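Local coordinates for Dbv8 protein (Nonomuraea, PDB 4MFZ) that binds decanoyl-CoA in a GNAT-type domain and probably transfers its long acyl chain to an amino group of a glycopeptide antibiotic precursor, at residues P261-Y266 and Q275-W280; L309-T314 and A318-L323; I217-G222 and V298-G303. All blocks are in the same frame, centred on the assembly; numbering follows the deposited sequence.

Contact 1 (P261-Y266 and Q275-W280); sequences PQLAEY and QLRRGW. With MFK (decanoyl-CoA), chain B.
One long side chain, that of Arg-277, makes every contact between 261-266 and 275-280, and it spans a wide gap: the CA atoms of Pro-261 and Arg-277, the nearest across the contact, are 9.9 Å apart. The place is the GNAT-like part of the chain. Segment 261-266 belongs to the loop after strand 251-256, whereas segment 275-280 runs from helix 272-277 through a type I turn, Arg-277 to Trp-280. With chi1 at 79° CG sits between the backbone N and the carbonyl carbon, and from there the chain runs extended to NE, which carries the guanidinium right across to the loop. Its grip on 261-266 is loose: Arg-277 NH2 reaches Pro-261 O at 3.4 Å in a weak, bent hydrogen bond (140°), the oxygen lying at the edge of the guanidinium near its plane. The firmer polar partners are just upstream, where NH1 bonds to the carbonyl oxygens of Leu-258 and Asp-260. Beside them the apolar branch of Leu-263 crosses the guanidinium at a slant, CD1 coming 3.7 Å from Arg-277 NH1. Ala-264 CB adds a lighter touch on NH2. Leu-263 itself is buried and packs back on Leu-315 of helix 314-324 and on Trp-257 and Trp-329.

Segment 275-280 also borders the decanoyl chain of the ligand. Leu-276 CB lies 3.7 Å from its last two carbons, CCF and CCG, while the backbone N of Arg-277 is 3.5 Å from CCF. Nearer the thioester, the acyl chain passes one face of Trp-280, whose NE1 is held by the hydroxyl of Tyr-229. The acyl carbon CCC sits over that face, displaced toward the rim, with Trp-280 CE2 its nearest ring atom at 3.4 Å.

Contact 2 (L309-T314 and A318-L323); sequences LPQRST and AVVTHL. With MFK (decanoyl-CoA), chain B.
Ala-318 N donates to Thr-314 O at 3.0 Å, nearly straight at 163°; this is the i to i+4 bond of the first turn of helix 314-324. The same oxygen lies 3.3 Å from Ala-318 CB. Further from the helix start, Gln-311 folds its side chain back against Val-320: chi1 of -68° sets CG beside the backbone N, and the bend at chi2 (-74°) swings the terminal amide across the valine at a slant. Val-320 meets the amide through CB and both methyls. Leu-309 CB comes against Val-320 CG2 more distantly, at 4.4 Å, and Leu-309 also leans on Phe-299 of helix 291-299.

Behind these contacts stands the helix start. Ser-313 is the N-cap residue, its OG capping a backbone N in the first turn, while Glu-316 OE1 accepts from Ser-313 N, the return half of a capping box. The same OG donates to adenine N3 of decanoyl-CoA at 2.8 Å, so one hydroxyl serves both the helix and the base. Thr-314 N points at the ribose phosphate and lies 2.9 Å from OBY of decanoyl-CoA, although that oxygen is less surely placed. The arrangement is a capped helix N-terminus turned toward the nucleotide end of acyl-CoA, at the acyl-CoA site of this GNAT domain.

Contact 3 (I217-G222 and V298-G303); sequences IPEVGG and VFRYNG. With MFK (decanoyl-CoA), chain B.
The two backbones keep well apart, with Glu-219 and Val-298 the nearest pair at 10.2 Å between CA atoms, and Arg-300 leaves helix 291-299 at positive phi. Glu-219 and Arg-300 bridge the gap alone, reaching out from opposite directions. Glu-219 starts with CG anti to the backbone N (chi1 176°) and then bends at chi2; Arg-300 is bent at chi2 and chi3. They meet in a salt bridge with a single close pair, Arg-300 NH2 to Glu-219 OE1, 2.7 Å. The bond is short but not straight, and the groups are far from coplanar: carboxylate and guanidinium are turned 48° against each other, with NH2 arriving from above the carboxylate plane.

Two residues before Glu-219, just past strand 211-216 of the GNAT sheet, Ile-217 turns both its N-H and its C=O to the acyl-CoA. Ile-217 N donates to the thioester oxygen OAL at 2.8 Å, and Ile-217 O accepts from the pantetheine nitrogen NAF at 2.8 Å. Ile-217 CG2 meets the pantetheine methyl CAR at 3.7 Å. Across the site, Val-298 CG1 lies 3.8 Å from adenine N1. The carboxylates of Glu-219 and Glu-296, the latter on NH1, probably offset the charge of Arg-300, which also has Arg-172 and Lys-173 beside it. The N-H on OAL would probably polarise the thioester carbonyl toward attack, consistent with the backbone N-H that GNAT enzymes set against this group.

All three contacts border the same decanoyl-CoA, but at different places along it: contact 1 at the far end of the acyl chain, contact 2 at the adenine and ribose phosphate, contact 3 at the thioester and pantetheine. Contacts 1 and 2 have centres about 18 Å apart yet touch, Tyr-266 CG lying 3.5 Å from Ala-318 CB. Contacts 2 and 3, about 14 Å apart between centres, meet at Phe-299, whose CE2 is 3.7 Å from Val-319 CG1, and again where Leu-309 CD2 comes within 3.9 Å of Tyr-301 CE1. Contacts 1 and 3 do not touch: their nearest atoms remain about 7 Å apart.

Contact 1 (P261-Y266 and Q275-W280)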
# COMPACT_ATOMS: atom_id res chain seq x y z
N PRO A 261 17.68 -0.44 17.08
CA PRO A 261 18.44 0.37 18.07
C PRO A 261 19.67 1.09 17.49
O PRO A 261 20.01 2.19 17.96
CB PRO A 261 18.88 -0.67 19.12
CG PRO A 261 17.82 -1.75 19.03
CD PRO A 261 17.34 -1.78 17.59
N GLN A 262 20.33 0.50 16.49
CA GLN A 262 21.55 1.07 15.86
C GLN A 262 21.43 2.51 15.30
O GLN A 262 22.43 3.19 15.08
CB GLN A 262 22.04 0.16 14.72
CG GLN A 262 22.34 -1.26 15.15
CD GLN A 262 22.88 -2.09 14.00
OE1 GLN A 262 22.14 -2.53 13.11
NE2 GLN A 262 24.19 -2.30 14.01
N LEU A 263 20.20 2.94 15.03
CA LEU A 263 19.97 4.27 14.50
C LEU A 263 20.45 5.32 15.50
O LEU A 263 20.87 6.41 15.09
CB LEU A 263 18.49 4.49 14.16
CG LEU A 263 17.92 3.79 12.92
CD1 LEU A 263 16.40 4.01 12.78
CD2 LEU A 263 18.63 4.24 11.64
N ALA A 264 20.42 4.97 16.79
CA ALA A 264 20.88 5.88 17.86
C ALA A 264 22.38 6.16 17.78
O ALA A 264 22.87 7.12 18.38
CB ALA A 264 20.50 5.35 19.25
N GLU A 265 23.10 5.33 17.03
CA GLU A 265 24.54 5.50 16.84
C GLU A 265 24.84 6.67 15.87
O GLU A 265 25.93 7.27 15.91
CB GLU A 265 25.14 4.21 16.29
CG GLU A 265 26.47 3.82 16.93
CD GLU A 265 27.34 2.92 16.06
OE1 GLU A 265 26.90 1.82 15.67
OE2 GLU A 265 28.50 3.32 15.80
N TYR A 266 23.85 7.00 15.05
CA TYR A 266 24.02 7.87 13.90
C TYR A 266 23.23 9.15 13.91
O TYR A 266 23.73 10.18 13.49
CB TYR A 266 23.65 7.10 12.64
CG TYR A 266 24.65 6.00 12.34
CD1 TYR A 266 25.90 6.31 11.78
CD2 TYR A 266 24.38 4.66 12.65
CE1 TYR A 266 26.83 5.31 11.52
CE2 TYR A 266 25.31 3.65 12.38
CZ TYR A 266 26.53 3.99 11.81
OH TYR A 266 27.47 3.02 11.53
N GLN A 275 13.10 10.10 19.27
CA GLN A 275 12.13 10.50 20.27
C GLN A 275 10.83 9.66 20.22
O GLN A 275 10.38 9.13 21.25
CB GLN A 275 11.82 12.00 20.14
CG GLN A 275 10.60 12.41 20.95
CD GLN A 275 10.32 13.91 20.89
OE1 GLN A 275 11.19 14.71 20.53
NE2 GLN A 275 9.10 14.29 21.28
N LEU A 276 10.22 9.56 19.04
CA LEU A 276 8.86 9.00 18.96
C LEU A 276 8.81 7.50 19.20
O LEU A 276 7.84 7.00 19.75
CB LEU A 276 8.11 9.41 17.67
CG LEU A 276 7.90 10.93 17.53
CD1 LEU A 276 7.27 11.23 16.18
CD2 LEU A 276 7.02 11.47 18.64
N ARG A 277 9.85 6.80 18.83
CA ARG A 277 9.90 5.34 19.01
C ARG A 277 10.02 4.89 20.49
O ARG A 277 9.72 3.73 20.83
CB ARG A 277 11.01 4.75 18.15
CG ARG A 277 12.43 4.87 18.68
CD ARG A 277 13.41 4.38 17.62
NE ARG A 277 14.78 4.27 18.13
CZ ARG A 277 15.79 3.73 17.47
NH1 ARG A 277 15.60 3.25 16.26
NH2 ARG A 277 16.99 3.68 18.02
N ARG A 278 10.42 5.79 21.38
CA ARG A 278 10.44 5.49 22.83
C ARG A 278 9.05 5.09 23.36
O ARG A 278 8.93 4.51 24.43
CB ARG A 278 10.96 6.67 23.66
CG ARG A 278 12.38 7.04 23.36
CD ARG A 278 12.77 8.30 24.14
NE ARG A 278 14.18 8.60 23.90
CZ ARG A 278 14.66 9.77 23.52
NH1 ARG A 278 13.88 10.82 23.37
NH2 ARG A 278 15.96 9.89 23.31
N GLY A 279 7.99 5.41 22.60
CA GLY A 279 6.63 5.08 23.02
C GLY A 279 6.27 3.66 22.63
O GLY A 279 5.18 3.18 22.93
N TRP A 280 7.19 3.00 21.93
CA TRP A 280 6.96 1.65 21.41
C TRP A 280 7.69 0.64 22.24
O TRP A 280 8.78 0.89 22.70
CB TRP A 280 7.46 1.59 19.97
CG TRP A 280 6.50 2.23 18.99
CD1 TRP A 280 6.19 3.60 18.86
CD2 TRP A 280 5.66 1.55 18.01
NE1 TRP A 280 5.26 3.79 17.88
CE2 TRP A 280 4.90 2.60 17.32
CE3 TRP A 280 5.49 0.22 17.62
CZ2 TRP A 280 4.00 2.30 16.30
CZ3 TRP A 280 4.59 -0.07 16.60
CH2 TRP A 280 3.86 0.95 15.95
CCG MFK B . 8.91 6.91 15.01
CCF MFK B . 7.93 6.17 15.92
CCE MFK B . 7.10 5.21 15.09
CCD MFK B . 7.91 3.95 14.87
CCC MFK B . 6.94 2.83 14.56
CCB MFK B . 7.18 2.32 13.16
CCA MFK B . 6.45 1.00 13.03
CBZ MFK B . 5.34 1.17 12.01
CAK MFK B . 5.66 0.36 10.77
CAJ MFK B . 5.83 1.29 9.56
OAL MFK B . 5.17 2.33 9.44
SAI MFK B . 7.00 0.72 8.39
CAH MFK B . 7.03 2.08 7.15
CAG MFK B . 7.76 3.33 7.67
NAF MFK B . 7.63 4.36 6.63
CAE MFK B . 8.68 4.92 6.01
OAM MFK B . 9.86 4.68 6.29
CAD MFK B . 8.33 5.97 4.93
CAC MFK B . 9.60 6.71 4.48
NAB MFK B . 10.27 7.35 5.63
CAA MFK B . 10.04 8.65 5.87
OAO MFK B . 9.29 9.34 5.16
CAN MFK B . 10.80 9.28 7.04
OAU MFK B . 11.86 8.41 7.50
CAP MFK B . 9.89 9.69 8.21
CAR MFK B . 9.12 8.48 8.71
CAS MFK B . 8.88 10.77 7.83
CAQ MFK B . 10.75 10.23 9.35
OAT MFK B . 11.47 11.34 8.86
PAV MFK B . 11.90 12.58 9.80
OAX MFK B . 10.76 13.10 10.55
OAW MFK B . 12.70 13.52 8.96
OAY MFK B . 12.87 11.74 10.78
PAZ MFK B . 14.02 12.31 11.74
OBA MFK B . 14.33 11.14 12.75
OBB MFK B . 13.66 13.56 12.45
O5' MFK B . 15.35 12.34 10.83
C5' MFK B . 16.62 12.72 11.32
C4' MFK B . 17.59 12.70 10.14
O4' MFK B . 17.41 11.56 9.20
C3' MFK B . 17.42 13.92 9.27
O3' MFK B . 18.69 14.21 8.70
PBV MFK B . 19.21 15.75 8.69
OBW MFK B . 18.29 16.40 7.57
OBY MFK B . 20.75 15.65 8.18
OBX MFK B . 19.00 16.51 9.92
C2' MFK B . 16.44 13.40 8.21
O2' MFK B . 16.42 14.17 7.02
C1' MFK B . 17.01 12.04 7.91
N9 MFK B . 15.97 11.14 7.34
C8 MFK B . 14.97 10.55 8.01
N7 MFK B . 14.27 9.81 7.14
C5 MFK B . 14.87 9.90 5.94
C4 MFK B . 15.91 10.73 6.08
N3 MFK B . 16.72 10.97 5.04
C2 MFK B . 16.49 10.49 3.66
N1 MFK B . 15.31 9.60 3.64
C6 MFK B . 14.59 9.36 4.74
N6 MFK B . 13.54 8.54 4.66

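Contact 2 (L309-T314 and A318-L323)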
# COMPACT_ATOMS: atom_id res chain seq x y z
N LEU A 309 24.80 6.59 -4.57
CA LEU A 309 23.58 7.05 -3.86
C LEU A 309 23.70 8.50 -3.35
O LEU A 309 24.80 8.97 -3.06
CB LEU A 309 23.22 6.12 -2.71
CG LEU A 309 22.34 4.87 -2.89
CD1 LEU A 309 21.54 4.84 -4.19
CD2 LEU A 309 23.16 3.60 -2.72
N PRO A 310 22.55 9.21 -3.24
CA PRO A 310 22.63 10.56 -2.66
C PRO A 310 23.13 10.54 -1.20
O PRO A 310 22.85 9.59 -0.46
CB PRO A 310 21.20 11.09 -2.76
CG PRO A 310 20.35 9.87 -2.94
CD PRO A 310 21.19 8.89 -3.71
N GLN A 311 23.88 11.57 -0.82
CA GLN A 311 24.48 11.64 0.51
C GLN A 311 24.22 13.00 1.18
O GLN A 311 25.14 13.57 1.76
CB GLN A 311 25.99 11.41 0.42
CG GLN A 311 26.39 10.02 0.01
CD GLN A 311 26.19 9.03 1.14
OE1 GLN A 311 25.14 8.39 1.25
NE2 GLN A 311 27.20 8.91 1.99
N ARG A 312 22.98 13.50 1.10
CA ARG A 312 22.59 14.77 1.75
C ARG A 312 22.28 14.66 3.25
O ARG A 312 22.87 15.37 4.06
CB ARG A 312 21.39 15.39 1.06
CG ARG A 312 21.74 16.21 -0.16
CD ARG A 312 22.36 17.54 0.24
NE ARG A 312 22.60 18.33 -0.97
CZ ARG A 312 21.71 19.16 -1.52
NH1 ARG A 312 20.52 19.35 -0.95
NH2 ARG A 312 22.04 19.80 -2.63
N SER A 313 21.33 13.82 3.62
CA SER A 313 20.89 13.78 5.02
C SER A 313 21.83 12.95 5.86
O SER A 313 22.58 12.12 5.33
CB SER A 313 19.45 13.27 5.13
OG SER A 313 19.40 11.85 5.05
N THR A 314 21.80 13.16 7.17
CA THR A 314 22.66 12.39 8.04
C THR A 314 22.25 10.93 8.00
O THR A 314 23.10 10.07 8.15
CB THR A 314 22.76 12.91 9.51
OG1 THR A 314 22.12 12.00 10.39
CG2 THR A 314 22.20 14.32 9.69
N ALA A 318 24.70 7.84 7.00
CA ALA A 318 24.70 6.70 7.94
C ALA A 318 24.44 5.35 7.29
O ALA A 318 25.13 4.38 7.59
CB ALA A 318 23.68 6.90 9.06
N VAL A 319 23.40 5.27 6.45
CA VAL A 319 23.05 4.00 5.84
C VAL A 319 24.25 3.48 5.03
O VAL A 319 24.72 2.37 5.27
CB VAL A 319 21.77 4.08 4.97
CG1 VAL A 319 21.60 2.82 4.15
CG2 VAL A 319 20.55 4.29 5.86
N VAL A 320 24.76 4.32 4.13
CA VAL A 320 25.90 3.98 3.27
C VAL A 320 27.18 3.67 4.04
O VAL A 320 27.83 2.62 3.80
CB VAL A 320 26.12 5.09 2.20
CG1 VAL A 320 27.52 5.02 1.59
CG2 VAL A 320 25.03 5.00 1.14
N THR A 321 27.54 4.56 4.98
CA THR A 321 28.78 4.35 5.74
C THR A 321 28.73 3.02 6.50
O THR A 321 29.70 2.26 6.47
CB THR A 321 29.18 5.53 6.68
OG1 THR A 321 28.47 5.44 7.92
CG2 THR A 321 28.96 6.88 6.03
N HIS A 322 27.60 2.74 7.15
CA HIS A 322 27.40 1.50 7.91
C HIS A 322 27.58 0.27 7.05
O HIS A 322 28.30 -0.68 7.42
CB HIS A 322 26.00 1.53 8.50
CG HIS A 322 25.78 0.58 9.64
ND1 HIS A 322 25.01 -0.54 9.53
CD2 HIS A 322 26.18 0.64 10.97
CE1 HIS A 322 24.95 -1.16 10.71
NE2 HIS A 322 25.66 -0.43 11.60
N LEU A 323 26.92 0.26 5.89
CA LEU A 323 27.02 -0.84 4.93
C LEU A 323 28.43 -0.99 4.32
O LEU A 323 28.93 -2.11 4.20
CB LEU A 323 25.97 -0.67 3.82
CG LEU A 323 24.52 -1.03 4.18
CD1 LEU A 323 23.55 -0.84 3.01
CD2 LEU A 323 24.43 -2.47 4.67
CCG MFK B . 8.91 6.91 15.01
CCF MFK B . 7.93 6.17 15.92
CCE MFK B . 7.10 5.21 15.09
CCD MFK B . 7.91 3.95 14.87
CCC MFK B . 6.94 2.83 14.56
CCB MFK B . 7.18 2.32 13.16
CCA MFK B . 6.45 1.00 13.03
CBZ MFK B . 5.34 1.17 12.01
CAK MFK B . 5.66 0.36 10.77
CAJ MFK B . 5.83 1.29 9.56
OAL MFK B . 5.17 2.33 9.44
SAI MFK B . 7.00 0.72 8.39
CAH MFK B . 7.03 2.08 7.15
CAG MFK B . 7.76 3.33 7.67
NAF MFK B . 7.63 4.36 6.63
CAE MFK B . 8.68 4.92 6.01
OAM MFK B . 9.86 4.68 6.29
CAD MFK B . 8.33 5.97 4.93
CAC MFK B . 9.60 6.71 4.48
NAB MFK B . 10.27 7.35 5.63
CAA MFK B . 10.04 8.65 5.87
OAO MFK B . 9.29 9.34 5.16
CAN MFK B . 10.80 9.28 7.04
OAU MFK B . 11.86 8.41 7.50
CAP MFK B . 9.89 9.69 8.21
CAR MFK B . 9.12 8.48 8.71
CAS MFK B . 8.88 10.77 7.83
CAQ MFK B . 10.75 10.23 9.35
OAT MFK B . 11.47 11.34 8.86
PAV MFK B . 11.90 12.58 9.80
OAX MFK B . 10.76 13.10 10.55
OAW MFK B . 12.70 13.52 8.96
OAY MFK B . 12.87 11.74 10.78
PAZ MFK B . 14.02 12.31 11.74
OBA MFK B . 14.33 11.14 12.75
OBB MFK B . 13.66 13.56 12.45
O5' MFK B . 15.35 12.34 10.83
C5' MFK B . 16.62 12.72 11.32
C4' MFK B . 17.59 12.70 10.14
O4' MFK B . 17.41 11.56 9.20
C3' MFK B . 17.42 13.92 9.27
O3' MFK B . 18.69 14.21 8.70
PBV MFK B . 19.21 15.75 8.69
OBW MFK B . 18.29 16.40 7.57
OBY MFK B . 20.75 15.65 8.18
OBX MFK B . 19.00 16.51 9.92
C2' MFK B . 16.44 13.40 8.21
O2' MFK B . 16.42 14.17 7.02
C1' MFK B . 17.01 12.04 7.91
N9 MFK B . 15.97 11.14 7.34
C8 MFK B . 14.97 10.55 8.01
N7 MFK B . 14.27 9.81 7.14
C5 MFK B . 14.87 9.90 5.94
C4 MFK B . 15.91 10.73 6.08
N3 MFK B . 16.72 10.97 5.04
C2 MFK B . 16.49 10.49 3.66
N1 MFK B . 15.31 9.60 3.64
C6 MFK B . 14.59 9.36 4.74
N6 MFK B . 13.54 8.54 4.66

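Contact 3 (I217-G222 and V298-G303)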
# COMPACT_ATOMS: atom_id res chain seq x y z
N ILE A 217 3.54 4.27 8.27
CA ILE A 217 3.91 5.68 8.00
C ILE A 217 4.11 5.87 6.49
O ILE A 217 5.09 5.38 5.93
CB ILE A 217 5.16 6.13 8.77
CG1 ILE A 217 4.91 6.00 10.28
CG2 ILE A 217 5.52 7.57 8.40
CD1 ILE A 217 6.16 6.13 11.14
N PRO A 218 3.16 6.56 5.83
CA PRO A 218 3.36 6.68 4.40
C PRO A 218 4.42 7.73 4.13
O PRO A 218 4.80 8.50 5.04
CB PRO A 218 1.99 7.11 3.84
CG PRO A 218 1.22 7.61 5.02
CD PRO A 218 1.91 7.19 6.30
N GLU A 219 4.93 7.69 2.91
CA GLU A 219 5.97 8.60 2.48
C GLU A 219 5.49 10.03 2.30
O GLU A 219 6.21 10.95 2.67
CB GLU A 219 6.56 8.13 1.17
CG GLU A 219 7.58 9.10 0.64
CD GLU A 219 8.82 8.38 0.25
OE1 GLU A 219 8.68 7.33 -0.42
OE2 GLU A 219 9.91 8.84 0.64
N VAL A 220 4.30 10.18 1.71
CA VAL A 220 3.71 11.50 1.43
C VAL A 220 3.24 12.11 2.77
O VAL A 220 2.51 11.46 3.53
CB VAL A 220 2.51 11.40 0.42
CG1 VAL A 220 1.75 12.72 0.32
CG2 VAL A 220 3.01 11.02 -0.97
N GLY A 221 3.67 13.33 3.05
CA GLY A 221 3.21 14.03 4.23
C GLY A 221 4.29 14.77 5.00
O GLY A 221 3.99 15.45 5.95
N GLY A 222 5.55 14.60 4.59
CA GLY A 222 6.68 15.30 5.23
C GLY A 222 7.19 14.66 6.53
O GLY A 222 6.74 13.58 6.93
N VAL A 298 14.89 4.37 2.46
CA VAL A 298 15.73 5.57 2.50
C VAL A 298 16.10 6.02 1.08
O VAL A 298 16.19 7.22 0.83
CB VAL A 298 16.98 5.42 3.40
CG1 VAL A 298 17.80 6.69 3.42
CG2 VAL A 298 16.56 5.08 4.83
N PHE A 299 16.27 5.08 0.15
CA PHE A 299 16.73 5.42 -1.22
C PHE A 299 15.84 4.94 -2.35
O PHE A 299 16.06 5.31 -3.48
CB PHE A 299 18.13 4.87 -1.50
CG PHE A 299 19.19 5.38 -0.58
CD1 PHE A 299 19.78 6.63 -0.78
CD2 PHE A 299 19.63 4.58 0.47
CE1 PHE A 299 20.78 7.09 0.07
CE2 PHE A 299 20.64 5.03 1.33
CZ PHE A 299 21.22 6.29 1.13
N ARG A 300 14.88 4.08 -2.04
CA ARG A 300 14.04 3.45 -3.05
C ARG A 300 14.98 2.73 -4.02
O ARG A 300 14.87 2.78 -5.27
CB ARG A 300 13.10 4.47 -3.70
CG ARG A 300 11.64 4.07 -3.71
CD ARG A 300 11.13 3.38 -2.44
NE ARG A 300 10.45 4.26 -1.48
CZ ARG A 300 9.48 3.87 -0.66
NH1 ARG A 300 9.05 2.60 -0.67
NH2 ARG A 300 8.92 4.74 0.17
N TYR A 301 15.92 2.06 -3.36
CA TYR A 301 17.08 1.43 -3.95
C TYR A 301 16.72 0.51 -5.10
O TYR A 301 15.73 -0.21 -5.03
CB TYR A 301 17.78 0.60 -2.87
CG TYR A 301 19.09 0.06 -3.31
CD1 TYR A 301 20.14 0.92 -3.61
CD2 TYR A 301 19.30 -1.32 -3.42
CE1 TYR A 301 21.35 0.44 -4.03
CE2 TYR A 301 20.52 -1.80 -3.83
CZ TYR A 301 21.54 -0.91 -4.13
OH TYR A 301 22.76 -1.34 -4.54
N ASN A 302 17.54 0.55 -6.15
CA ASN A 302 17.37 -0.35 -7.29
C ASN A 302 18.69 -0.96 -7.80
O ASN A 302 18.94 -0.97 -8.99
CB ASN A 302 16.60 0.37 -8.41
CG ASN A 302 16.04 -0.60 -9.46
OD1 ASN A 302 15.70 -1.76 -9.17
ND2 ASN A 302 15.93 -0.11 -10.69
N GLY A 303 19.52 -1.48 -6.90
CA GLY A 303 20.76 -2.16 -7.28
C GLY A 303 21.94 -1.29 -7.74
O GLY A 303 22.97 -1.83 -8.15
CCG MFK B . 8.91 6.91 15.01
CCF MFK B . 7.93 6.17 15.92
CCE MFK B . 7.10 5.21 15.09
CCD MFK B . 7.91 3.95 14.87
CCC MFK B . 6.94 2.83 14.56
CCB MFK B . 7.18 2.32 13.16
CCA MFK B . 6.45 1.00 13.03
CBZ MFK B . 5.34 1.17 12.01
CAK MFK B . 5.66 0.36 10.77
CAJ MFK B . 5.83 1.29 9.56
OAL MFK B . 5.17 2.33 9.44
SAI MFK B . 7.00 0.72 8.39
CAH MFK B . 7.03 2.08 7.15
CAG MFK B . 7.76 3.33 7.67
NAF MFK B . 7.63 4.36 6.63
CAE MFK B . 8.68 4.92 6.01
OAM MFK B . 9.86 4.68 6.29
CAD MFK B . 8.33 5.97 4.93
CAC MFK B . 9.60 6.71 4.48
NAB MFK B . 10.27 7.35 5.63
CAA MFK B . 10.04 8.65 5.87
OAO MFK B . 9.29 9.34 5.16
CAN MFK B . 10.80 9.28 7.04
OAU MFK B . 11.86 8.41 7.50
CAP MFK B . 9.89 9.69 8.21
CAR MFK B . 9.12 8.48 8.71
CAS MFK B . 8.88 10.77 7.83
CAQ MFK B . 10.75 10.23 9.35
OAT MFK B . 11.47 11.34 8.86
PAV MFK B . 11.90 12.58 9.80
OAX MFK B . 10.76 13.10 10.55
OAW MFK B . 12.70 13.52 8.96
OAY MFK B . 12.87 11.74 10.78
PAZ MFK B . 14.02 12.31 11.74
OBA MFK B . 14.33 11.14 12.75
OBB MFK B . 13.66 13.56 12.45
O5' MFK B . 15.35 12.34 10.83
C5' MFK B . 16.62 12.72 11.32
C4' MFK B . 17.59 12.70 10.14
O4' MFK B . 17.41 11.56 9.20
C3' MFK B . 17.42 13.92 9.27
O3' MFK B . 18.69 14.21 8.70
PBV MFK B . 19.21 15.75 8.69
OBW MFK B . 18.29 16.40 7.57
OBY MFK B . 20.75 15.65 8.18
OBX MFK B . 19.00 16.51 9.92
C2' MFK B . 16.44 13.40 8.21
O2' MFK B . 16.42 14.17 7.02
C1' MFK B . 17.01 12.04 7.91
N9 MFK B . 15.97 11.14 7.34
C8 MFK B . 14.97 10.55 8.01
N7 MFK B . 14.27 9.81 7.14
C5 MFK B . 14.87 9.90 5.94
C4 MFK B . 15.91 10.73 6.08
N3 MFK B . 16.72 10.97 5.04
C2 MFK B . 16.49 10.49 3.66
N1 MFK B . 15.31 9.60 3.64
C6 MFK B . 14.59 9.36 4.74
N6 MFK B . 13.54 8.54 4.66